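Local coordinates for protein diguanylate cyclase/phosphodiesterase (Caldicellulosiruptor saccharolyticus, PDB 3MTK) that belongs to a GGDEF–EAL protein probably involved in cyclic di-GMP turnover, of which this chain is the GGDEF domain, at residues 36-41 against 95-100; 52-57 against 117-122; 67-72 against 110-115; 79-84 against 89-94. All coordinates share one frame; numbering follows the deposited sequence.

Interaction 1: 36-41 against 95-100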
# COMPACT_ATOMS: atom_id res chain seq x y z
N ASP A 36 -17.74 -5.44 -1.45
CA ASP A 36 -16.42 -6.02 -1.59
C ASP A 36 -15.38 -4.93 -1.84
O ASP A 36 -14.84 -4.78 -2.94
CB ASP A 36 -16.42 -7.05 -2.71
CG ASP A 36 -17.31 -8.24 -2.38
OD1 ASP A 36 -17.32 -8.65 -1.20
OD2 ASP A 36 -17.99 -8.77 -3.28
N THR A 37 -15.15 -4.14 -0.80
CA THR A 37 -14.19 -3.06 -0.82
C THR A 37 -13.10 -3.56 0.11
O THR A 37 -13.39 -4.10 1.17
CB THR A 37 -14.81 -1.78 -0.22
OG1 THR A 37 -16.07 -1.54 -0.84
CG2 THR A 37 -13.89 -0.60 -0.46
N TYR A 38 -11.85 -3.39 -0.29
CA TYR A 38 -10.76 -3.88 0.54
C TYR A 38 -9.70 -2.86 0.93
O TYR A 38 -9.45 -1.89 0.22
CB TYR A 38 -10.05 -5.04 -0.16
CG TYR A 38 -10.92 -6.23 -0.50
CD1 TYR A 38 -11.85 -6.16 -1.54
CD2 TYR A 38 -10.83 -7.41 0.23
CE1 TYR A 38 -12.66 -7.25 -1.84
CE2 TYR A 38 -11.63 -8.50 -0.06
CZ TYR A 38 -12.55 -8.42 -1.10
OH TYR A 38 -13.34 -9.50 -1.39
N LEU A 39 -9.09 -3.11 2.08
CA LEU A 39 -8.00 -2.28 2.57
C LEU A 39 -6.79 -3.14 2.21
O LEU A 39 -6.78 -4.34 2.48
CB LEU A 39 -8.06 -2.11 4.08
CG LEU A 39 -6.89 -1.31 4.67
CD1 LEU A 39 -6.86 0.08 4.06
CD2 LEU A 39 -7.01 -1.23 6.17
N ILE A 40 -5.78 -2.53 1.59
CA ILE A 40 -4.58 -3.26 1.19
C ILE A 40 -3.34 -2.55 1.68
O ILE A 40 -3.21 -1.32 1.55
CB ILE A 40 -4.50 -3.41 -0.34
CG1 ILE A 40 -5.75 -4.10 -0.87
CG2 ILE A 40 -3.28 -4.24 -0.72
CD1 ILE A 40 -5.94 -3.93 -2.35
N PHE A 41 -2.43 -3.33 2.26
CA PHE A 41 -1.16 -2.83 2.77
C PHE A 41 -0.01 -3.36 1.91
O PHE A 41 0.16 -4.57 1.75
CB PHE A 41 -0.97 -3.32 4.22
CG PHE A 41 -1.52 -2.38 5.27
CD1 PHE A 41 -2.29 -1.28 4.92
CD2 PHE A 41 -1.27 -2.61 6.62
CE1 PHE A 41 -2.82 -0.42 5.90
CE2 PHE A 41 -1.79 -1.76 7.62
CZ PHE A 41 -2.57 -0.66 7.25
N GLU A 95 -14.56 -6.73 -7.39
CA GLU A 95 -15.24 -8.01 -7.43
C GLU A 95 -14.21 -9.13 -7.27
O GLU A 95 -14.45 -10.11 -6.57
CB GLU A 95 -16.00 -8.15 -8.75
CG GLU A 95 -17.17 -7.17 -8.88
CD GLU A 95 -17.90 -7.28 -10.20
OE1 GLU A 95 -18.97 -6.64 -10.35
OE2 GLU A 95 -17.42 -8.01 -11.10
N ASN A 96 -13.07 -8.95 -7.92
CA ASN A 96 -11.97 -9.92 -7.84
C ASN A 96 -10.74 -9.15 -7.35
O ASN A 96 -10.01 -8.55 -8.14
CB ASN A 96 -11.69 -10.54 -9.21
CG ASN A 96 -10.69 -11.68 -9.13
OD1 ASN A 96 -9.61 -11.53 -8.56
ND2 ASN A 96 -11.06 -12.82 -9.70
N ILE A 97 -10.51 -9.19 -6.04
CA ILE A 97 -9.39 -8.47 -5.46
C ILE A 97 -8.03 -9.17 -5.58
O ILE A 97 -7.00 -8.51 -5.63
CB ILE A 97 -9.66 -8.13 -3.97
CG1 ILE A 97 -8.52 -7.25 -3.44
CG2 ILE A 97 -9.87 -9.41 -3.16
CD1 ILE A 97 -8.37 -7.26 -1.96
N SER A 98 -8.03 -10.50 -5.63
CA SER A 98 -6.76 -11.22 -5.77
C SER A 98 -6.09 -10.84 -7.09
O SER A 98 -4.93 -10.44 -7.11
CB SER A 98 -6.98 -12.74 -5.72
OG SER A 98 -7.65 -13.19 -6.88
N ASP A 99 -6.83 -10.95 -8.19
CA ASP A 99 -6.29 -10.60 -9.50
C ASP A 99 -5.84 -9.15 -9.50
O ASP A 99 -4.85 -8.80 -10.15
CB ASP A 99 -7.36 -10.82 -10.58
CG ASP A 99 -7.10 -9.98 -11.83
OD1 ASP A 99 -6.07 -10.20 -12.50
OD2 ASP A 99 -7.93 -9.10 -12.12
N PHE A 100 -6.58 -8.30 -8.79
CA PHE A 100 -6.26 -6.89 -8.69
C PHE A 100 -4.88 -6.76 -8.06
O PHE A 100 -4.03 -6.00 -8.51
CB PHE A 100 -7.30 -6.18 -7.82
CG PHE A 100 -7.00 -4.73 -7.57
CD1 PHE A 100 -7.25 -3.77 -8.55
CD2 PHE A 100 -6.43 -4.32 -6.37
CE1 PHE A 100 -6.94 -2.42 -8.33
CE2 PHE A 100 -6.11 -2.98 -6.14
CZ PHE A 100 -6.37 -2.03 -7.12
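Ile97, in the first turn of helix 97-108, lies across one face of the Tyr38 ring, and its branches divide that face between them. Its CB stands 3.8 Å from Tyr38 CE1. Beyond CB the chain splits: CG1, anti to the backbone N (chi1 -174°), runs over the root of the ring, 3.9 Å from Tyr38 CG, while CG2 covers the hydroxyl end, 3.5 Å from Tyr38 CZ. The line from CG2 to the ring centroid is 3.7 Å long and only 17° off the ring normal, the evidence for a CH-pi contact. The terminal CD1 also lies over the root of the ring, where its modelled separation from Tyr38 CG is too short to be trusted, and comes within 4.1 Å of Ile40 CD1. That same Ile40 methyl meets Phe100 at the ring edge, 3.9 Å from CE2. No hydrogen bond joins the segments. The helix start is fixed locally: Asn96 is the N-cap, its OD1 accepting from Asp99 N at 2.9 Å and from Ser98 OG on the opposite face of the amide plane. Tyr38 and Ile40 thus present one face of strand 37-44 to helix 97-108; Ala127 of the adjoining strand 123-129 and Ile161 of strand 159-163 also touch Ile97, and Leu39 points away from helix 97-108, its side chain touching Cys144 of helix 137-154.

Interaction 2: 52-57 against 117-122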
# COMPACT_ATOMS: atom_id res chain seq x y z
N VAL A 52 21.46 2.33 1.88
CA VAL A 52 22.88 2.08 2.02
C VAL A 52 23.54 1.93 0.65
O VAL A 52 24.60 2.51 0.40
CB VAL A 52 23.11 0.81 2.86
CG1 VAL A 52 24.57 0.36 2.78
CG2 VAL A 52 22.72 1.09 4.32
N THR A 53 22.92 1.15 -0.24
CA THR A 53 23.47 0.92 -1.57
C THR A 53 23.42 2.09 -2.54
O THR A 53 24.38 2.33 -3.26
CB THR A 53 22.78 -0.26 -2.26
OG1 THR A 53 22.86 -1.42 -1.43
CG2 THR A 53 23.45 -0.55 -3.59
N TYR A 54 22.31 2.82 -2.57
CA TYR A 54 22.17 3.92 -3.51
C TYR A 54 22.15 5.33 -2.91
O TYR A 54 22.17 6.32 -3.65
CB TYR A 54 20.89 3.76 -4.34
CG TYR A 54 20.82 2.52 -5.19
CD1 TYR A 54 21.58 2.40 -6.36
CD2 TYR A 54 19.98 1.46 -4.85
CE1 TYR A 54 21.50 1.27 -7.17
CE2 TYR A 54 19.89 0.32 -5.65
CZ TYR A 54 20.65 0.23 -6.80
OH TYR A 54 20.57 -0.90 -7.58
N GLY A 55 22.10 5.43 -1.58
CA GLY A 55 22.03 6.73 -0.95
C GLY A 55 20.58 7.16 -0.76
O GLY A 55 19.70 6.77 -1.54
N TYR A 56 20.32 7.96 0.26
CA TYR A 56 18.96 8.41 0.55
C TYR A 56 18.26 9.23 -0.53
O TYR A 56 17.05 9.09 -0.71
CB TYR A 56 18.93 9.21 1.85
CG TYR A 56 19.25 8.38 3.07
CD1 TYR A 56 20.56 8.02 3.36
CD2 TYR A 56 18.23 7.93 3.91
CE1 TYR A 56 20.85 7.22 4.45
CE2 TYR A 56 18.52 7.12 5.00
CZ TYR A 56 19.83 6.77 5.27
OH TYR A 56 20.13 6.00 6.36
N ASP A 57 18.98 10.08 -1.24
CA ASP A 57 18.30 10.86 -2.26
C ASP A 57 17.75 10.00 -3.38
O ASP A 57 16.62 10.19 -3.83
CB ASP A 57 19.21 11.94 -2.82
CG ASP A 57 19.36 13.12 -1.87
OD1 ASP A 57 18.34 13.54 -1.29
OD2 ASP A 57 20.49 13.61 -1.71
N ASN A 117 19.37 5.05 -13.10
CA ASN A 117 19.57 3.86 -12.28
C ASN A 117 18.40 2.88 -12.46
O ASN A 117 17.26 3.19 -12.10
CB ASN A 117 19.68 4.25 -10.80
CG ASN A 117 20.92 5.06 -10.50
OD1 ASN A 117 21.98 4.50 -10.24
ND2 ASN A 117 20.78 6.38 -10.54
N LEU A 118 18.69 1.72 -13.03
CA LEU A 118 17.66 0.70 -13.24
C LEU A 118 17.52 -0.03 -11.92
O LEU A 118 18.45 -0.72 -11.48
CB LEU A 118 18.09 -0.28 -14.34
CG LEU A 118 16.95 -1.10 -14.94
CD1 LEU A 118 16.18 -0.21 -15.91
CD2 LEU A 118 17.48 -2.34 -15.65
N ILE A 119 16.37 0.11 -11.28
CA ILE A 119 16.17 -0.52 -9.98
C ILE A 119 14.97 -1.44 -9.89
O ILE A 119 13.88 -1.14 -10.37
CB ILE A 119 16.07 0.55 -8.88
CG1 ILE A 119 17.29 1.47 -8.98
CG2 ILE A 119 16.01 -0.10 -7.49
CD1 ILE A 119 17.22 2.66 -8.06
N ARG A 120 15.20 -2.58 -9.25
CA ARG A 120 14.17 -3.58 -9.03
C ARG A 120 14.02 -3.77 -7.53
O ARG A 120 15.02 -3.91 -6.82
CB ARG A 120 14.58 -4.90 -9.69
CG ARG A 120 14.22 -5.01 -11.15
CD ARG A 120 14.84 -6.25 -11.76
NE ARG A 120 14.04 -6.78 -12.86
CZ ARG A 120 12.85 -7.35 -12.72
NH1 ARG A 120 12.30 -7.47 -11.52
NH2 ARG A 120 12.20 -7.81 -13.78
N VAL A 121 12.79 -3.77 -7.05
CA VAL A 121 12.51 -3.95 -5.63
C VAL A 121 11.49 -5.03 -5.42
O VAL A 121 10.76 -5.39 -6.34
CB VAL A 121 11.96 -2.68 -5.00
CG1 VAL A 121 13.05 -1.65 -4.86
CG2 VAL A 121 10.82 -2.15 -5.85
N ASN A 122 11.43 -5.54 -4.20
CA ASN A 122 10.48 -6.57 -3.83
C ASN A 122 9.43 -5.98 -2.92
O ASN A 122 9.66 -4.94 -2.30
CB ASN A 122 11.20 -7.70 -3.11
CG ASN A 122 12.01 -8.53 -4.06
OD1 ASN A 122 13.02 -9.12 -3.68
ND2 ASN A 122 11.56 -8.60 -5.31
O HOH W 1 18.07 -3.08 -8.51
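Tyr54 and Ile119 supply the apolar part of this contact. The isoleucine lies over one face of the phenol: its CD1 is 4.3 Å from the Tyr54 ring centroid and 9° off the normal, a nearly central CH-pi approach, and its CG1 is 4.2 Å from Tyr54 CZ. The opposite face carries Thr53 CG2, 4.1 Å above the plane, which leaves the ring between two aliphatic groups. With CG anti to its own carbonyl carbon (chi1 -62°), Tyr54 leaves the end of helix 47-54 toward strand 117-119, and the two side chains lie alongside each other and run in opposite senses.

Polar contact is indirect. A water accepts from Arg120 N at 3.0 Å and pairs weakly with Tyr54 OH at 3.4 Å, so any polar link from the phenol to this backbone runs through one weakly held water. Asn117 OD1 approaches Tyr54 CD1 obliquely at 4.4 Å, a loose contact with no hydrogen bond, while its ND2 is engaged by Val114 O within the hairpin.

Ile119 and Asn117 also touch Leu58 of helix 56-74. Lacking a direct hydrogen bond and burying just 132 Å², the segments are joined mainly by dispersion on the ring face, with a water-mediated link at the phenol end that is probably soft.

Interaction 3: 67-72 against 110-115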
# COMPACT_ATOMS: atom_id res chain seq x y z
N SER A 67 5.19 5.36 -5.55
CA SER A 67 3.88 5.93 -5.24
C SER A 67 3.08 6.21 -6.50
O SER A 67 1.88 5.94 -6.55
CB SER A 67 4.03 7.22 -4.44
OG SER A 67 4.61 8.25 -5.23
N LYS A 68 3.73 6.76 -7.52
CA LYS A 68 3.02 7.08 -8.76
C LYS A 68 2.51 5.83 -9.47
O LYS A 68 1.39 5.81 -9.98
CB LYS A 68 3.92 7.92 -9.67
CG LYS A 68 4.20 9.28 -9.05
CD LYS A 68 5.01 10.20 -9.95
CE LYS A 68 5.33 11.51 -9.23
NZ LYS A 68 6.28 12.35 -10.04
N ARG A 69 3.32 4.78 -9.50
CA ARG A 69 2.89 3.55 -10.14
C ARG A 69 1.68 3.00 -9.37
O ARG A 69 0.68 2.58 -9.96
CB ARG A 69 4.03 2.53 -10.16
CG ARG A 69 3.75 1.28 -10.94
CD ARG A 69 5.01 0.41 -11.15
NE ARG A 69 6.09 1.11 -11.85
CZ ARG A 69 7.24 0.53 -12.22
NH1 ARG A 69 7.46 -0.75 -11.95
NH2 ARG A 69 8.17 1.24 -12.86
N ILE A 70 1.76 3.00 -8.04
CA ILE A 70 0.66 2.50 -7.22
C ILE A 70 -0.56 3.37 -7.55
O ILE A 70 -1.64 2.87 -7.84
CB ILE A 70 0.97 2.64 -5.71
CG1 ILE A 70 2.18 1.78 -5.34
CG2 ILE A 70 -0.23 2.25 -4.90
CD1 ILE A 70 2.50 1.79 -3.86
N LYS A 71 -0.36 4.68 -7.50
CA LYS A 71 -1.42 5.61 -7.79
C LYS A 71 -1.99 5.31 -9.18
O LYS A 71 -3.20 5.38 -9.39
CB LYS A 71 -0.87 7.04 -7.70
CG LYS A 71 -1.89 8.14 -7.87
CD LYS A 71 -1.62 9.31 -6.92
CE LYS A 71 -0.19 9.88 -7.03
NZ LYS A 71 0.10 10.53 -8.33
N ASP A 72 -1.12 4.94 -10.12
CA ASP A 72 -1.54 4.67 -11.49
C ASP A 72 -2.36 3.40 -11.68
O ASP A 72 -3.47 3.46 -12.21
CB ASP A 72 -0.31 4.64 -12.41
CG ASP A 72 -0.69 4.47 -13.88
OD1 ASP A 72 -0.73 3.33 -14.38
OD2 ASP A 72 -0.96 5.51 -14.53
N LEU A 110 8.05 -4.57 -11.84
CA LEU A 110 8.74 -4.06 -13.03
C LEU A 110 9.79 -3.03 -12.62
O LEU A 110 9.58 -2.25 -11.70
CB LEU A 110 7.72 -3.43 -14.00
CG LEU A 110 7.29 -4.26 -15.21
CD1 LEU A 110 6.91 -5.65 -14.79
CD2 LEU A 110 6.14 -3.58 -15.91
N PRO A 111 10.94 -3.02 -13.32
CA PRO A 111 12.04 -2.09 -13.03
C PRO A 111 11.64 -0.62 -12.94
O PRO A 111 10.60 -0.21 -13.45
CB PRO A 111 13.01 -2.34 -14.19
CG PRO A 111 12.71 -3.77 -14.60
CD PRO A 111 11.21 -3.81 -14.53
N TYR A 112 12.48 0.16 -12.27
CA TYR A 112 12.26 1.59 -12.12
C TYR A 112 13.52 2.27 -12.65
O TYR A 112 14.63 1.92 -12.26
CB TYR A 112 12.06 2.00 -10.65
CG TYR A 112 10.83 1.42 -10.00
CD1 TYR A 112 10.85 0.16 -9.42
CD2 TYR A 112 9.62 2.12 -10.02
CE1 TYR A 112 9.71 -0.39 -8.88
CE2 TYR A 112 8.48 1.58 -9.47
CZ TYR A 112 8.53 0.32 -8.91
OH TYR A 112 7.38 -0.24 -8.41
N ASN A 113 13.33 3.22 -13.56
CA ASN A 113 14.45 3.95 -14.13
C ASN A 113 14.53 5.23 -13.35
O ASN A 113 13.92 6.23 -13.71
CB ASN A 113 14.19 4.23 -15.62
CG ASN A 113 15.37 4.91 -16.32
OD1 ASN A 113 15.52 4.81 -17.53
ND2 ASN A 113 16.21 5.61 -15.55
N VAL A 114 15.27 5.18 -12.25
CA VAL A 114 15.44 6.34 -11.39
C VAL A 114 16.77 7.02 -11.70
O VAL A 114 17.83 6.52 -11.31
CB VAL A 114 15.39 5.94 -9.91
CG1 VAL A 114 15.37 7.18 -9.03
CG2 VAL A 114 14.18 5.06 -9.65
N ASN A 115 16.71 8.15 -12.39
CA ASN A 115 17.92 8.88 -12.75
C ASN A 115 18.95 7.94 -13.38
O ASN A 115 20.08 7.82 -12.91
CB ASN A 115 18.53 9.54 -11.50
CG ASN A 115 19.71 10.44 -11.84
OD1 ASN A 115 19.58 11.41 -12.60
ND2 ASN A 115 20.88 10.12 -11.27
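The guanidinium of Arg69 lies flat on the ring of Tyr112, centres 3.7 Å apart and planes 14° from parallel. The cation is displaced toward the ring rim, since CZ lies 32° off the normal through the ring centroid; this is an offset stack with cation-pi character. Around the guanidinium edge are two backbone carbonyls. NH2 donates to Pro111 O at 2.9 Å in an almost straight bond (172°), with the oxygen in the guanidinium plane. NH1 donates to Leu110 O at 2.6 Å less ideally: the bond is bent, and the nitrogen stands above the carbonyl plane. Leu110 CB also comes within 3.4 Å of NH1.

The arginine leaves helix 56-74 extended through its first two torsions and bends at chi3, which turns the guanidinium onto the ring. Two bonds at the edge and an aromatic face beneath fix its rotation. NH1 has a further acceptor in Gln107 O, near the end of helix 97-108, so three backbone carbonyl oxygens gather round the guanidinium, which would probably favour its positive charge.

Tyr112 also packs against Leu62, His65 and Ile66 of helix 56-74. Within the GGDEF domain, this arginine-aromatic stack joins that helix to the first strand of the small hairpin, 112-114 with 117-119, and the two carbonyl bonds join it to the loop leading in.

Interaction 4: 79-84 against 89-94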
# COMPACT_ATOMS: atom_id res chain seq x y z
N LYS A 79 -8.40 4.84 -3.61
CA LYS A 79 -7.49 5.74 -2.91
C LYS A 79 -6.17 5.08 -2.55
O LYS A 79 -6.11 3.89 -2.22
CB LYS A 79 -8.15 6.25 -1.62
CG LYS A 79 -9.34 7.16 -1.85
CD LYS A 79 -8.92 8.47 -2.50
CE LYS A 79 -7.98 9.26 -1.59
NZ LYS A 79 -7.73 10.66 -2.08
N ALA A 80 -5.10 5.87 -2.62
CA ALA A 80 -3.76 5.39 -2.31
C ALA A 80 -3.17 6.29 -1.22
O ALA A 80 -3.29 7.51 -1.30
CB ALA A 80 -2.90 5.43 -3.56
N PHE A 81 -2.53 5.68 -0.22
CA PHE A 81 -1.93 6.44 0.87
C PHE A 81 -0.51 6.00 1.21
O PHE A 81 -0.12 4.87 0.93
CB PHE A 81 -2.77 6.29 2.14
CG PHE A 81 -4.25 6.38 1.91
CD1 PHE A 81 -4.95 5.30 1.38
CD2 PHE A 81 -4.94 7.55 2.18
CE1 PHE A 81 -6.32 5.38 1.14
CE2 PHE A 81 -6.31 7.65 1.94
CZ PHE A 81 -7.00 6.56 1.42
N LYS A 82 0.25 6.91 1.81
CA LYS A 82 1.60 6.61 2.25
C LYS A 82 1.51 6.65 3.77
O LYS A 82 1.42 7.73 4.35
CB LYS A 82 2.60 7.65 1.76
CG LYS A 82 4.03 7.38 2.21
CD LYS A 82 4.64 6.16 1.51
CE LYS A 82 6.00 5.77 2.09
NZ LYS A 82 6.98 6.90 2.20
N ILE A 83 1.55 5.48 4.40
CA ILE A 83 1.41 5.41 5.85
C ILE A 83 2.65 5.05 6.65
O ILE A 83 2.62 5.06 7.88
CB ILE A 83 0.29 4.42 6.21
CG1 ILE A 83 0.62 3.04 5.64
CG2 ILE A 83 -1.04 4.91 5.64
CD1 ILE A 83 -0.45 2.01 5.93
N GLY A 84 3.73 4.73 5.97
CA GLY A 84 4.95 4.38 6.67
C GLY A 84 6.12 4.64 5.74
O GLY A 84 5.92 4.81 4.54
N ALA A 89 -0.86 2.12 1.43
CA ALA A 89 -2.19 1.57 1.69
C ALA A 89 -3.16 1.93 0.56
O ALA A 89 -3.07 3.01 -0.03
CB ALA A 89 -2.73 2.11 3.01
N ILE A 90 -4.08 1.03 0.26
CA ILE A 90 -5.06 1.28 -0.78
C ILE A 90 -6.46 0.92 -0.30
O ILE A 90 -6.65 -0.04 0.44
CB ILE A 90 -4.81 0.44 -2.05
CG1 ILE A 90 -3.38 0.65 -2.56
CG2 ILE A 90 -5.83 0.82 -3.12
CD1 ILE A 90 -3.12 2.03 -3.12
N ILE A 91 -7.44 1.73 -0.71
CA ILE A 91 -8.83 1.46 -0.41
C ILE A 91 -9.35 1.15 -1.79
O ILE A 91 -9.22 1.97 -2.69
CB ILE A 91 -9.60 2.70 0.07
CG1 ILE A 91 -8.95 3.29 1.32
CG2 ILE A 91 -11.05 2.32 0.31
CD1 ILE A 91 -8.98 2.40 2.52
N CYS A 92 -9.92 -0.03 -1.99
CA CYS A 92 -10.43 -0.36 -3.31
C CYS A 92 -11.65 -1.26 -3.30
O CYS A 92 -11.76 -2.18 -2.49
CB CYS A 92 -9.34 -1.02 -4.15
SG CYS A 92 -9.05 -2.73 -3.70
N LYS A 93 -12.56 -0.99 -4.23
CA LYS A 93 -13.76 -1.78 -4.39
C LYS A 93 -13.43 -2.70 -5.55
O LYS A 93 -13.01 -2.24 -6.61
CB LYS A 93 -14.95 -0.88 -4.73
CG LYS A 93 -14.69 0.06 -5.90
CD LYS A 93 -15.89 0.95 -6.20
CE LYS A 93 -15.65 1.77 -7.46
NZ LYS A 93 -16.80 2.67 -7.76
N SER A 94 -13.58 -4.01 -5.36
CA SER A 94 -13.25 -4.94 -6.43
C SER A 94 -13.92 -6.30 -6.30
O SER A 94 -13.86 -6.95 -5.25
CB SER A 94 -11.74 -5.14 -6.50
OG SER A 94 -11.09 -3.89 -6.69
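Strands 79-84 and 89-93 run antiparallel, their axes 4.7 Å apart at closest approach and 160° apart in direction, and pair through two hydrogen-bonded pairs flanking a non-hydrogen-bonded one. Lys79 and Ile91 exchange both their backbone bonds, Lys79 N to Ile91 O and Ile91 N to Lys79 O, and Phe81 and Ala89 do likewise, with Phe81 N 2.7 Å from Ala89 O. Between these two pairs, Ala80 faces Ile90.

Lys79, Phe81, Ala89 and Ile91 share one face. Phe81 offers its ring edge rather than its face: CE1 is 3.4 Å from Ile91 CG1, and CD1 is 4.2 Å from Ala89 CB. Further along, Ile83 CD1 approaches Ala89 CB at 3.7 Å; CG1 of Ile83 lies between its backbone N and carbonyl carbon (chi1 59°), which carries the ethyl arm toward the partner strand. Lys79 meets Ile91 through CB alone, its outer chain bending away. Leu21 of helix 18-30 touches both Phe81 and Ile91. On the reverse face Ile90 CD1 packs tightly on Ala80 CB at 3.4 Å, and Ile70 of helix 56-74 touches Ile90.

The pair forms the edge of the central sheet, with helix 18-30 on the Phe81 face and helix 56-74 on the Ile90 face. Ile83 and Gly84 together oppose Arg87 in a classic beta bulge next to the turn. In GGDEF domains this hairpin bears the signature sequence at its turn; here that position reads Gly-Phe-Asp-Arg-Phe from Gly84 to Phe88, a divergent form, so cyclase activity cannot be presumed.

Interactions 1 and 4 are buried and share the central sheet: strand 37-44 lies beside strand 87-93, joined by probable hydrogen bonds from Tyr38 N to Cys92 O and Ile90 N to Ile40 O. Interactions 2 and 3 lie nearer the surface, their centres about 12 Å apart, and both anchor the small hairpin, interaction 2 to the end of helix 47-54 and interaction 3 to helix 56-74; a probable hydrogen bond from Tyr112 N to Ile119 O joins the hairpin strands. Packing of Ile70 on Ile90 brings interaction 3 into touch with interaction 4. Chemistry follows place: backbone pairing in 4, aliphatic-aromatic contact in 1, a water-assisted ring contact in 2, and a cationic stack with carbonyl acceptors in 3.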